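BB_2cx5_001 (Thermus thermophilus, PDB 3RI0) serves as a computationally designed epitope scaffold, built on an aminoacyl-tRNA editing domain fold, for presenting a linear HIV epitope. Local coordinates at residues 4-9 with 23-28; 40-45 with 124-129; 61-66 with 145-150; 51-56 with 68-73. The protein carries 6 engineered substitutions. All blocks are in the same frame, centred on the assembly; numbering follows the deposited sequence.

How the contacts relate
All four contacts draw on one mixed sheet, each pairing it with a helix or loop beside it. Contact 1, at the N-terminal end, closes before the other three open; contacts 2 and 3 alternate along the chain, and contact 4 is nested inside the loop closed by contact 2. Contacts 1 and 4, centres about 26 Å apart, lie on opposite sides of the chain's centre. Between them, contacts 2 and 3 are joined by a probable hydrogen bond from Ser65 OG to Gly45 O (2.7 Å), and contacts 3 and 4 share the hairpin of strands 47-54 and 59-65. Together they pack helices and loops onto the sheet at several points along it.

Contact 1. Residues 4-9 with 23-28; sequences PSARRV and VVELPA
Ala6 and Val9, one turn apart on the buried side of helix 4-15, press against Val23, whose two methyl groups divide the work. Val23 CG1 meets Ala6 CB at 3.7 Å, while Val23 CG2 meets Val9 CG1 at 3.8 Å and also lies 3.9 Å from the carbonyl oxygen of Ala6. Both valines hold CG1 anti to the backbone N (chi1 174° in each), and their side chains cross at about a right angle. That apolar corner is the tight part: all three residues are buried, and no hydrogen bond crosses between the segments.

Toward Glu25 the packing thins. Here the only touch is Glu25 OE2 against Ala6 CB at 3.7 Å, a carboxylate oxygen resting on a methyl group. The polar end has its partner beside the helix start, where Glu25 OE1 is hydrogen-bonded to Ser3 N; Ser3 OG in turn bonds Ala6 N. Farther round the helix, Arg7 and Arg8 turn away from the strand into exposed positions.

The axis of residues 4-9 runs nearly antiparallel to that of strand 23-25, at 165°, with a closest approach of 8.5 Å. Gln10 OE1 bonds Val23 N, tying the next part of the helix to the strand. Beyond, Val9 reaches Phe97 and also Phe136 on strand 134-138, the strand whose backbone pairs antiparallel with 23-25.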
loop_
_atom_site.group_PDB
_atom_site.type_symbol
_atom_site.label_atom_id
_atom_site.label_comp_id
_atom_site.label_asym_id
_atom_site.label_seq_id
_atom_site.Cartn_x
_atom_site.Cartn_y
_atom_site.Cartn_z
ATOM N N PRO A 4 3.955 -1.497 17.604
ATOM C CA PRO A 4 4.736 -2.625 17.089
ATOM C C PRO A 4 4.699 -2.623 15.570
ATOM O O PRO A 4 5.705 -2.875 14.914
ATOM C CB PRO A 4 4.021 -3.841 17.669
ATOM C CG PRO A 4 3.438 -3.316 18.944
ATOM C CD PRO A 4 2.907 -1.968 18.529
ATOM N N SER A 5 3.528 -2.325 15.016
ATOM C CA SER A 5 3.363 -2.289 13.568
ATOM C C SER A 5 4.288 -1.250 12.949
ATOM O O SER A 5 5.043 -1.552 12.028
ATOM C CB SER A 5 1.910 -1.972 13.202
ATOM O OG SER A 5 1.015 -2.926 13.773
ATOM N N ALA A 6 4.235 -0.024 13.457
ATOM C CA ALA A 6 5.085 1.040 12.930
ATOM C C ALA A 6 6.534 0.590 12.972
ATOM O O ALA A 6 7.255 0.698 11.982
ATOM C CB ALA A 6 4.907 2.312 13.741
ATOM N N ARG A 7 6.951 0.082 14.124
ATOM C CA ARG A 7 8.314 -0.396 14.308
ATOM C C ARG A 7 8.680 -1.465 13.290
ATOM O O ARG A 7 9.797 -1.483 12.773
ATOM C CB ARG A 7 8.506 -0.994 15.703
ATOM C CG ARG A 7 8.551 0.002 16.851
ATOM C CD ARG A 7 9.294 -0.615 18.032
ATOM N NE ARG A 7 8.655 -0.349 19.317
ATOM C CZ ARG A 7 7.710 -1.110 19.859
ATOM N NH1 ARG A 7 7.282 -2.199 19.226
ATOM N NH2 ARG A 7 7.201 -0.789 21.044
ATOM N N ARG A 8 7.738 -2.358 13.010
ATOM C CA ARG A 8 7.975 -3.429 12.058
ATOM C C ARG A 8 8.198 -2.886 10.657
ATOM O O ARG A 8 9.102 -3.322 9.950
ATOM C CB ARG A 8 6.804 -4.420 12.051
ATOM C CG ARG A 8 7.019 -5.555 11.068
ATOM C CD ARG A 8 6.326 -6.817 11.520
ATOM N NE ARG A 8 7.101 -8.002 11.165
ATOM C CZ ARG A 8 6.947 -8.691 10.040
ATOM N NH1 ARG A 8 6.035 -8.325 9.146
ATOM N NH2 ARG A 8 7.714 -9.751 9.810
ATOM N N VAL A 9 7.371 -1.929 10.253
ATOM C CA VAL A 9 7.516 -1.339 8.927
ATOM C C VAL A 9 8.827 -0.549 8.854
ATOM O O VAL A 9 9.485 -0.531 7.813
ATOM C CB VAL A 9 6.330 -0.398 8.579
ATOM C CG1 VAL A 9 6.606 0.311 7.259
ATOM C CG2 VAL A 9 5.024 -1.207 8.473
ATOM N N VAL A 23 8.730 6.121 9.440
ATOM C CA VAL A 23 7.345 5.800 9.736
ATOM C C VAL A 23 6.885 6.792 10.795
ATOM O O VAL A 23 7.563 7.005 11.803
ATOM C CB VAL A 23 7.181 4.372 10.275
ATOM C CG1 VAL A 23 5.729 4.151 10.697
ATOM C CG2 VAL A 23 7.555 3.375 9.206
ATOM N N VAL A 24 5.728 7.393 10.544
ATOM C CA VAL A 24 5.142 8.401 11.415
ATOM C C VAL A 24 3.838 7.921 12.046
ATOM O O VAL A 24 3.038 7.234 11.405
ATOM C CB VAL A 24 4.917 9.697 10.592
ATOM C CG1 VAL A 24 3.823 10.531 11.192
ATOM C CG2 VAL A 24 6.222 10.477 10.510
ATOM N N GLU A 25 3.619 8.284 13.306
ATOM C CA GLU A 25 2.424 7.844 14.014
ATOM C C GLU A 25 1.452 8.984 14.272
ATOM O O GLU A 25 1.796 9.988 14.888
ATOM C CB GLU A 25 2.822 7.192 15.337
ATOM C CG GLU A 25 1.784 6.244 15.895
ATOM C CD GLU A 25 2.386 4.910 16.293
ATOM O OE1 GLU A 25 3.169 4.884 17.266
ATOM O OE2 GLU A 25 2.086 3.891 15.630
ATOM N N LEU A 26 0.230 8.815 13.790
ATOM C CA LEU A 26 -0.813 9.812 13.940
ATOM C C LEU A 26 -1.698 9.537 15.156
ATOM O O LEU A 26 -1.738 8.422 15.685
ATOM C CB LEU A 26 -1.663 9.859 12.673
ATOM C CG LEU A 26 -0.891 9.960 11.352
ATOM C CD1 LEU A 26 -1.879 10.159 10.219
ATOM C CD2 LEU A 26 0.113 11.107 11.399
ATOM N N PRO A 27 -2.433 10.562 15.612
ATOM C CA PRO A 27 -3.322 10.458 16.773
ATOM C C PRO A 27 -4.322 9.316 16.703
ATOM O O PRO A 27 -4.883 9.049 15.650
ATOM C CB PRO A 27 -4.041 11.808 16.785
ATOM C CG PRO A 27 -3.097 12.722 16.089
ATOM C CD PRO A 27 -2.581 11.875 14.967
ATOM N N ALA A 28 -4.527 8.631 17.821
ATOM C CA ALA A 28 -5.531 7.587 17.853
ATOM C C ALA A 28 -6.751 8.476 17.647
ATOM O O ALA A 28 -6.962 9.415 18.414
ATOM C CB ALA A 28 -5.565 6.927 19.229
#

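Contact 2. Residues 40-45 with 124-129; sequences VGAEVG and EVWAAG
The indole of Trp126 carries Val40 over one face and Ala42 at an oblique position beside the pyrrole part. Val40 CG2 sits 3.9 Å from the centroid of the five-membered ring, only 9° off the ring normal, which makes it a nearly vertical CH-pi contact. Its nearest ring atom is Trp126 CE2, also at 3.9 Å, and Val40 CB extends the cover toward Trp126 CZ2 at 4.1 Å. Ala42 CB approaches Trp126 CD1 at 3.8 Å and Trp126 NE1 at 3.9 Å.

With chi1 of -58°, Val40 places CG2 between its backbone N and carbonyl carbon, and this is the methyl directed at the indole. The valine and the indole run alongside each other with opposite headings rather than meeting end on.

Between the two aliphatic residues the chain turns out of the helix at Gly41. This glycine, with positive phi, is the C-prime residue of a Schellman motif, with Ala42 N bonded to Ala37 O and Gly41 N to Gln38 O. With the helix ended there, Val40 and Ala42 both lie against Trp126.

Strand 125-128 lies between strands 47-54 and 134-138. Trp126 touches Ile47 on the first and Leu135 and Arg137 on the second, and so packs the end of helix 33-39 and its following loop against the sheet.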
loop_
_atom_site.group_PDB
_atom_site.type_symbol
_atom_site.label_atom_id
_atom_site.label_comp_id
_atom_site.label_asym_id
_atom_site.label_seq_id
_atom_site.Cartn_x
_atom_site.Cartn_y
_atom_site.Cartn_z
ATOM N N VAL A 40 -1.216 15.120 7.890
ATOM C CA VAL A 40 0.114 15.373 7.341
ATOM C C VAL A 40 0.095 16.415 6.222
ATOM O O VAL A 40 1.104 16.656 5.561
ATOM C CB VAL A 40 0.753 14.054 6.816
ATOM C CG1 VAL A 40 0.839 13.036 7.946
ATOM C CG2 VAL A 40 -0.062 13.480 5.675
ATOM N N GLY A 41 -1.067 17.022 6.010
ATOM C CA GLY A 41 -1.196 18.055 4.998
ATOM C C GLY A 41 -1.165 17.607 3.552
ATOM O O GLY A 41 -0.778 18.386 2.688
ATOM N N ALA A 42 -1.567 16.370 3.271
ATOM C CA ALA A 42 -1.569 15.877 1.893
ATOM C C ALA A 42 -2.996 15.761 1.370
ATOM O O ALA A 42 -3.955 15.893 2.133
ATOM C CB ALA A 42 -0.888 14.509 1.829
ATOM N N GLU A 43 -3.137 15.542 0.064
ATOM C CA GLU A 43 -4.457 15.348 -0.538
ATOM C C GLU A 43 -4.739 13.866 -0.387
ATOM O O GLU A 43 -3.807 13.061 -0.291
ATOM C CB GLU A 43 -4.452 15.655 -2.027
ATOM C CG GLU A 43 -4.392 17.108 -2.400
ATOM C CD GLU A 43 -4.253 17.284 -3.901
ATOM O OE1 GLU A 43 -3.679 18.310 -4.326
ATOM O OE2 GLU A 43 -4.719 16.392 -4.655
ATOM N N VAL A 44 -6.012 13.492 -0.387
ATOM C CA VAL A 44 -6.355 12.091 -0.248
ATOM C C VAL A 44 -5.803 11.252 -1.405
ATOM O O VAL A 44 -5.522 10.072 -1.245
ATOM C CB VAL A 44 -7.875 11.892 -0.162
ATOM C CG1 VAL A 44 -8.502 12.023 -1.539
ATOM C CG2 VAL A 44 -8.164 10.526 0.447
ATOM N N GLY A 45 -5.632 11.868 -2.567
ATOM C CA GLY A 45 -5.099 11.128 -3.699
ATOM C C GLY A 45 -3.653 10.703 -3.505
ATOM O O GLY A 45 -3.144 9.844 -4.236
ATOM N N GLU A 124 5.369 13.408 -3.972
ATOM C CA GLU A 124 5.537 12.422 -2.913
ATOM C C GLU A 124 4.177 11.885 -2.492
ATOM O O GLU A 124 3.164 12.559 -2.658
ATOM C CB GLU A 124 6.251 13.018 -1.698
ATOM C CG GLU A 124 5.307 13.498 -0.622
ATOM C CD GLU A 124 5.255 14.990 -0.522
ATOM O OE1 GLU A 124 6.258 15.584 -0.061
ATOM O OE2 GLU A 124 4.221 15.573 -0.907
ATOM N N VAL A 125 4.166 10.670 -1.947
ATOM C CA VAL A 125 2.932 10.024 -1.504
ATOM C C VAL A 125 3.134 9.444 -0.103
ATOM O O VAL A 125 4.271 9.305 0.363
ATOM C CB VAL A 125 2.517 8.880 -2.478
ATOM C CG1 VAL A 125 2.051 9.455 -3.809
ATOM C CG2 VAL A 125 3.686 7.952 -2.716
ATOM N N TRP A 126 2.028 9.116 0.563
ATOM C CA TRP A 126 2.071 8.545 1.907
ATOM C C TRP A 126 1.444 7.151 1.938
ATOM O O TRP A 126 0.262 6.977 1.603
ATOM C CB TRP A 126 1.344 9.457 2.894
ATOM C CG TRP A 126 1.968 10.814 3.033
ATOM C CD1 TRP A 126 1.805 11.892 2.203
ATOM C CD2 TRP A 126 2.888 11.228 4.045
ATOM N NE1 TRP A 126 2.567 12.947 2.639
ATOM C CE2 TRP A 126 3.244 12.569 3.769
ATOM C CE3 TRP A 126 3.455 10.594 5.159
ATOM C CZ2 TRP A 126 4.137 13.290 4.574
ATOM C CZ3 TRP A 126 4.340 11.306 5.958
ATOM C CH2 TRP A 126 4.674 12.644 5.659
ATOM N N ALA A 127 2.236 6.166 2.356
ATOM C CA ALA A 127 1.787 4.782 2.438
ATOM C C ALA A 127 1.529 4.394 3.882
ATOM O O ALA A 127 2.040 5.027 4.804
ATOM C CB ALA A 127 2.844 3.852 1.839
ATOM N N ALA A 128 0.752 3.336 4.072
ATOM C CA ALA A 128 0.402 2.863 5.408
ATOM C C ALA A 128 1.601 2.276 6.175
ATOM O O ALA A 128 2.464 1.618 5.600
ATOM C CB ALA A 128 -0.713 1.836 5.307
ATOM N N GLY A 129 1.637 2.520 7.481
ATOM C CA GLY A 129 2.735 2.035 8.296
ATOM C C GLY A 129 2.434 0.856 9.212
ATOM O O GLY A 129 3.063 0.724 10.265
#

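Contact 3. Residues 61-66 with 145-150; sequences LFLVSG and ALTGAQ
Thr147 OG1, on the side chain that meets Leu63, is gripped twice by the backbone around it. It accepts from Ala149 N at 3.2 Å, with a bent N-H...O angle of 138°, and is also hydrogen-bonded to Leu143 O, one turn earlier in the helix. The first bond makes an ST turn; together the two fix the rotation of the threonine. At chi1 63°, OG1 lies between the backbone N and the carbonyl carbon, and CG2 falls anti to the carbonyl carbon.

That methyl makes the nearest approach across the contact: Thr147 CG2 stands 4.0 Å from Leu63 CD1, the two side chains meeting end on. Leu63 CD1 also has Thr147 OG1 at 4.1 Å and Ala149 CB at 4.3 Å, so one leucine methyl touches the residues before and after Gly148. The packing is light, and no hydrogen bond joins the segments. Gly148, with positive phi, steps the chain out of the helix between the two residues that Leu63 touches.

One residue earlier in strand 59-65, Phe62 points to the other face and packs on Ala75 of helix 72-79, while Leu63 also meets Val48 and Ser50 on the adjacent strand. The arrangement belongs to a mixed alpha/beta domain, consistent with the aminoacyl-tRNA editing family, with helix 140-147 on the Leu63 side of strand 59-65 and helix 72-79 on the Phe62 side. Helix 140-147 follows strand 134-138, and after the ST turn at its end the chain enters strand 150-152, which runs parallel beside strand 113-116.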
loop_
_atom_site.group_PDB
_atom_site.type_symbol
_atom_site.label_atom_id
_atom_site.label_comp_id
_atom_site.label_asym_id
_atom_site.label_seq_id
_atom_site.Cartn_x
_atom_site.Cartn_y
_atom_site.Cartn_z
ATOM N N LEU A 61 -0.397 -7.728 -5.481
ATOM C CA LEU A 61 -0.504 -6.492 -4.723
ATOM C C LEU A 61 -0.855 -5.306 -5.624
ATOM O O LEU A 61 -0.246 -5.111 -6.679
ATOM C CB LEU A 61 0.823 -6.213 -4.010
ATOM C CG LEU A 61 0.867 -5.455 -2.677
ATOM C CD1 LEU A 61 1.959 -4.419 -2.764
ATOM C CD2 LEU A 61 -0.462 -4.802 -2.336
ATOM N N PHE A 62 -1.832 -4.509 -5.201
ATOM C CA PHE A 62 -2.226 -3.337 -5.972
ATOM C C PHE A 62 -2.166 -2.073 -5.124
ATOM O O PHE A 62 -2.825 -1.964 -4.100
ATOM C CB PHE A 62 -3.628 -3.523 -6.548
ATOM C CG PHE A 62 -3.724 -4.652 -7.536
ATOM C CD1 PHE A 62 -4.014 -5.944 -7.106
ATOM C CD2 PHE A 62 -3.518 -4.427 -8.895
ATOM C CE1 PHE A 62 -4.097 -7.009 -8.018
ATOM C CE2 PHE A 62 -3.595 -5.484 -9.823
ATOM C CZ PHE A 62 -3.890 -6.775 -9.377
ATOM N N LEU A 63 -1.355 -1.122 -5.568
ATOM C CA LEU A 63 -1.178 0.143 -4.863
ATOM C C LEU A 63 -2.071 1.170 -5.569
ATOM O O LEU A 63 -1.801 1.568 -6.709
ATOM C CB LEU A 63 0.294 0.540 -4.926
ATOM C CG LEU A 63 1.183 -0.641 -4.526
ATOM C CD1 LEU A 63 2.637 -0.315 -4.791
ATOM C CD2 LEU A 63 0.962 -0.974 -3.058
ATOM N N VAL A 64 -3.131 1.591 -4.883
ATOM C CA VAL A 64 -4.106 2.509 -5.457
ATOM C C VAL A 64 -4.149 3.871 -4.797
ATOM O O VAL A 64 -4.014 3.995 -3.580
ATOM C CB VAL A 64 -5.532 1.896 -5.369
ATOM C CG1 VAL A 64 -6.569 2.884 -5.889
ATOM C CG2 VAL A 64 -5.580 0.599 -6.154
ATOM N N SER A 65 -4.343 4.902 -5.609
ATOM C CA SER A 65 -4.446 6.253 -5.088
ATOM C C SER A 65 -5.613 6.277 -4.104
ATOM O O SER A 65 -6.599 5.565 -4.280
ATOM C CB SER A 65 -4.707 7.242 -6.222
ATOM O OG SER A 65 -4.974 8.536 -5.707
ATOM N N GLY A 66 -5.503 7.089 -3.064
ATOM C CA GLY A 66 -6.586 7.177 -2.105
ATOM C C GLY A 66 -7.859 7.757 -2.712
ATOM O O GLY A 66 -8.940 7.577 -2.170
ATOM N N ALA A 145 10.837 1.615 -6.559
ATOM C CA ALA A 145 12.097 0.920 -6.315
ATOM C C ALA A 145 11.942 -0.070 -5.167
ATOM O O ALA A 145 12.572 -1.119 -5.154
ATOM C CB ALA A 145 13.204 1.922 -5.992
ATOM N N LEU A 146 11.096 0.281 -4.207
ATOM C CA LEU A 146 10.836 -0.549 -3.034
ATOM C C LEU A 146 10.003 -1.769 -3.360
ATOM O O LEU A 146 10.309 -2.888 -2.949
ATOM C CB LEU A 146 10.072 0.255 -1.981
ATOM C CG LEU A 146 10.809 1.035 -0.908
ATOM C CD1 LEU A 146 9.807 1.902 -0.158
ATOM C CD2 LEU A 146 11.507 0.062 0.037
ATOM N N THR A 147 8.925 -1.531 -4.089
ATOM C CA THR A 147 7.983 -2.578 -4.444
ATOM C C THR A 147 8.303 -3.309 -5.743
ATOM O O THR A 147 7.855 -4.436 -5.951
ATOM C CB THR A 147 6.578 -1.981 -4.562
ATOM O OG1 THR A 147 6.563 -1.027 -5.632
ATOM C CG2 THR A 147 6.189 -1.274 -3.269
ATOM N N GLY A 148 9.077 -2.673 -6.618
ATOM C CA GLY A 148 9.387 -3.285 -7.900
ATOM C C GLY A 148 8.078 -3.403 -8.663
ATOM O O GLY A 148 7.888 -4.291 -9.498
ATOM N N ALA A 149 7.161 -2.488 -8.360
ATOM C CA ALA A 149 5.854 -2.492 -8.989
ATOM C C ALA A 149 5.882 -2.047 -10.447
ATOM O O ALA A 149 6.743 -1.272 -10.874
ATOM C CB ALA A 149 4.901 -1.603 -8.204
ATOM N N GLN A 150 4.920 -2.545 -11.201
ATOM C CA GLN A 150 4.785 -2.193 -12.593
ATOM C C GLN A 150 3.730 -1.090 -12.621
ATOM O O GLN A 150 2.680 -1.216 -12.001
ATOM C CB GLN A 150 4.308 -3.408 -13.379
ATOM C CG GLN A 150 3.737 -3.121 -14.751
ATOM C CD GLN A 150 3.361 -4.403 -15.464
ATOM O OE1 GLN A 150 4.229 -5.220 -15.782
ATOM N NE2 GLN A 150 2.067 -4.599 -15.705
#

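Contact 4. Residues 51-56 with 68-73; sequences LAYGGS and NRLDLG. Engineered in segment 51-56: Ala52 (natural residue Val), Tyr53 (natural residue Phe), Gly54 (natural residue Val), Ser56 (natural residue Glu).
Tyr53, an engineered residue, carries its ring from strand 47-54 to two leucines, Leu70 and Leu72, just before and at the start of helix 72-79. CB points toward that segment, and chi1 of -75° sets CG anti to the carbonyl carbon. Along one side of the ring, Tyr53 CE1 comes 3.8 Å from Leu72 CD2. On the other side, Tyr53 CE2 makes the shortest approach, 3.6 Å to Leu70 CD2. Near the tip the leucines converge: Tyr53 CZ lies 3.9 Å from Leu72 CD2 and 4.1 Å from Leu70 CD2, and the hydroxyl oxygen Tyr53 OH is still 4.2 Å from Leu72 CD2.

The two leucines come in differently. Leu72 crosses the tyrosine at about a right angle and lays CD2 over one ring face in a CH-pi contact, 3.7 Å above the plane but shifted toward the rim. Leu70 and Tyr53 extend toward each other from their own segments, and Leu70 CD2 meets the ring obliquely. Leu70 CB also takes Leu51 CD1 at 4.2 Å, on the same side of the strand as Tyr53.

Between the leucines, Asp71 is the N-cap of the helix: Asp71 OD1 accepts a weak bond from Gly73 N (angle 128°) and a further one from Lys74 N. The contact joins the first strand of the hairpin 47-54/59-65 to the chain that leaves its second strand and enters N-capped helix 72-79.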
loop_
_atom_site.group_PDB
_atom_site.type_symbol
_atom_site.label_atom_id
_atom_site.label_comp_id
_atom_site.label_asym_id
_atom_site.label_seq_id
_atom_site.Cartn_x
_atom_site.Cartn_y
_atom_site.Cartn_z
ATOM N N LEU A 51 -3.719 -2.892 -1.602
ATOM C CA LEU A 51 -4.757 -3.911 -1.734
ATOM C C LEU A 51 -4.258 -5.271 -2.238
ATOM O O LEU A 51 -3.679 -5.376 -3.319
ATOM C CB LEU A 51 -5.864 -3.383 -2.659
ATOM C CG LEU A 51 -6.416 -1.992 -2.328
ATOM C CD1 LEU A 51 -7.423 -1.549 -3.368
ATOM C CD2 LEU A 51 -7.058 -2.019 -0.952
ATOM N N ALA A 52 -4.506 -6.320 -1.459
ATOM C CA ALA A 52 -4.083 -7.664 -1.833
ATOM C C ALA A 52 -5.255 -8.545 -2.295
ATOM O O ALA A 52 -6.295 -8.596 -1.635
ATOM C CB ALA A 52 -3.376 -8.314 -0.669
ATOM N N TYR A 53 -5.077 -9.233 -3.422
ATOM C CA TYR A 53 -6.107 -10.112 -3.977
ATOM C C TYR A 53 -5.545 -11.482 -4.313
ATOM O O TYR A 53 -4.345 -11.645 -4.501
ATOM C CB TYR A 53 -6.709 -9.493 -5.234
ATOM C CG TYR A 53 -7.649 -8.350 -4.944
ATOM C CD1 TYR A 53 -9.016 -8.570 -4.775
ATOM C CD2 TYR A 53 -7.164 -7.053 -4.791
ATOM C CE1 TYR A 53 -9.882 -7.519 -4.455
ATOM C CE2 TYR A 53 -8.016 -6.000 -4.469
ATOM C CZ TYR A 53 -9.373 -6.242 -4.304
ATOM O OH TYR A 53 -10.223 -5.207 -3.997
ATOM N N GLY A 54 -6.420 -12.474 -4.385
ATOM C CA GLY A 54 -5.970 -13.818 -4.693
ATOM C C GLY A 54 -6.432 -14.333 -6.040
ATOM O O GLY A 54 -7.464 -13.911 -6.563
ATOM N N GLY A 55 -5.659 -15.255 -6.602
ATOM C CA GLY A 55 -5.995 -15.845 -7.887
ATOM C C GLY A 55 -5.547 -17.292 -7.888
ATOM O O GLY A 55 -4.789 -17.702 -7.005
ATOM N N SER A 56 -5.999 -18.074 -8.862
ATOM C CA SER A 56 -5.593 -19.473 -8.905
ATOM C C SER A 56 -4.079 -19.559 -9.072
ATOM O O SER A 56 -3.446 -20.508 -8.607
ATOM C CB SER A 56 -6.312 -20.227 -10.038
ATOM O OG SER A 56 -5.944 -19.740 -11.307
ATOM N N ASN A 68 -9.075 6.901 -5.676
ATOM C CA ASN A 68 -9.598 5.998 -6.701
ATOM C C ASN A 68 -9.990 4.664 -6.101
ATOM O O ASN A 68 -9.520 4.283 -5.038
ATOM C CB ASN A 68 -8.563 5.707 -7.795
ATOM C CG ASN A 68 -8.056 6.961 -8.491
ATOM O OD1 ASN A 68 -8.805 7.912 -8.728
ATOM N ND2 ASN A 68 -6.774 6.954 -8.849
ATOM N N ARG A 69 -10.867 3.947 -6.785
ATOM C CA ARG A 69 -11.230 2.624 -6.324
ATOM C C ARG A 69 -10.792 1.678 -7.447
ATOM O O ARG A 69 -10.927 1.986 -8.635
ATOM C CB ARG A 69 -12.730 2.530 -5.978
ATOM C CG ARG A 69 -13.719 2.965 -7.042
ATOM C CD ARG A 69 -14.899 3.792 -6.461
ATOM N NE ARG A 69 -15.041 3.748 -4.999
ATOM C CZ ARG A 69 -16.027 4.344 -4.325
ATOM N NH1 ARG A 69 -16.964 5.025 -4.973
ATOM N NH2 ARG A 69 -16.068 4.274 -3.001
ATOM N N LEU A 70 -10.206 0.554 -7.051
ATOM C CA LEU A 70 -9.684 -0.430 -7.987
ATOM C C LEU A 70 -10.685 -1.048 -8.958
ATOM O O LEU A 70 -11.702 -1.603 -8.548
ATOM C CB LEU A 70 -9.001 -1.558 -7.220
ATOM C CG LEU A 70 -8.388 -2.638 -8.114
ATOM C CD1 LEU A 70 -7.234 -2.044 -8.932
ATOM C CD2 LEU A 70 -7.893 -3.783 -7.255
ATOM N N ASP A 71 -10.383 -0.955 -10.248
ATOM C CA ASP A 71 -11.243 -1.550 -11.256
ATOM C C ASP A 71 -10.773 -2.995 -11.368
ATOM O O ASP A 71 -9.749 -3.274 -11.991
ATOM C CB ASP A 71 -11.073 -0.852 -12.603
ATOM C CG ASP A 71 -12.023 -1.394 -13.662
ATOM O OD1 ASP A 71 -12.209 -2.627 -13.698
ATOM O OD2 ASP A 71 -12.572 -0.589 -14.453
ATOM N N LEU A 72 -11.504 -3.908 -10.741
ATOM C CA LEU A 72 -11.136 -5.319 -10.772
ATOM C C LEU A 72 -11.108 -5.893 -12.184
ATOM O O LEU A 72 -10.476 -6.924 -12.429
ATOM C CB LEU A 72 -12.086 -6.131 -9.893
ATOM C CG LEU A 72 -11.870 -5.923 -8.396
ATOM C CD1 LEU A 72 -12.944 -6.661 -7.627
ATOM C CD2 LEU A 72 -10.484 -6.415 -8.007
ATOM N N GLY A 73 -11.789 -5.224 -13.109
ATOM C CA GLY A 73 -11.798 -5.687 -14.484
ATOM C C GLY A 73 -10.421 -5.543 -15.100
ATOM O O GLY A 73 -9.893 -6.493 -15.677
#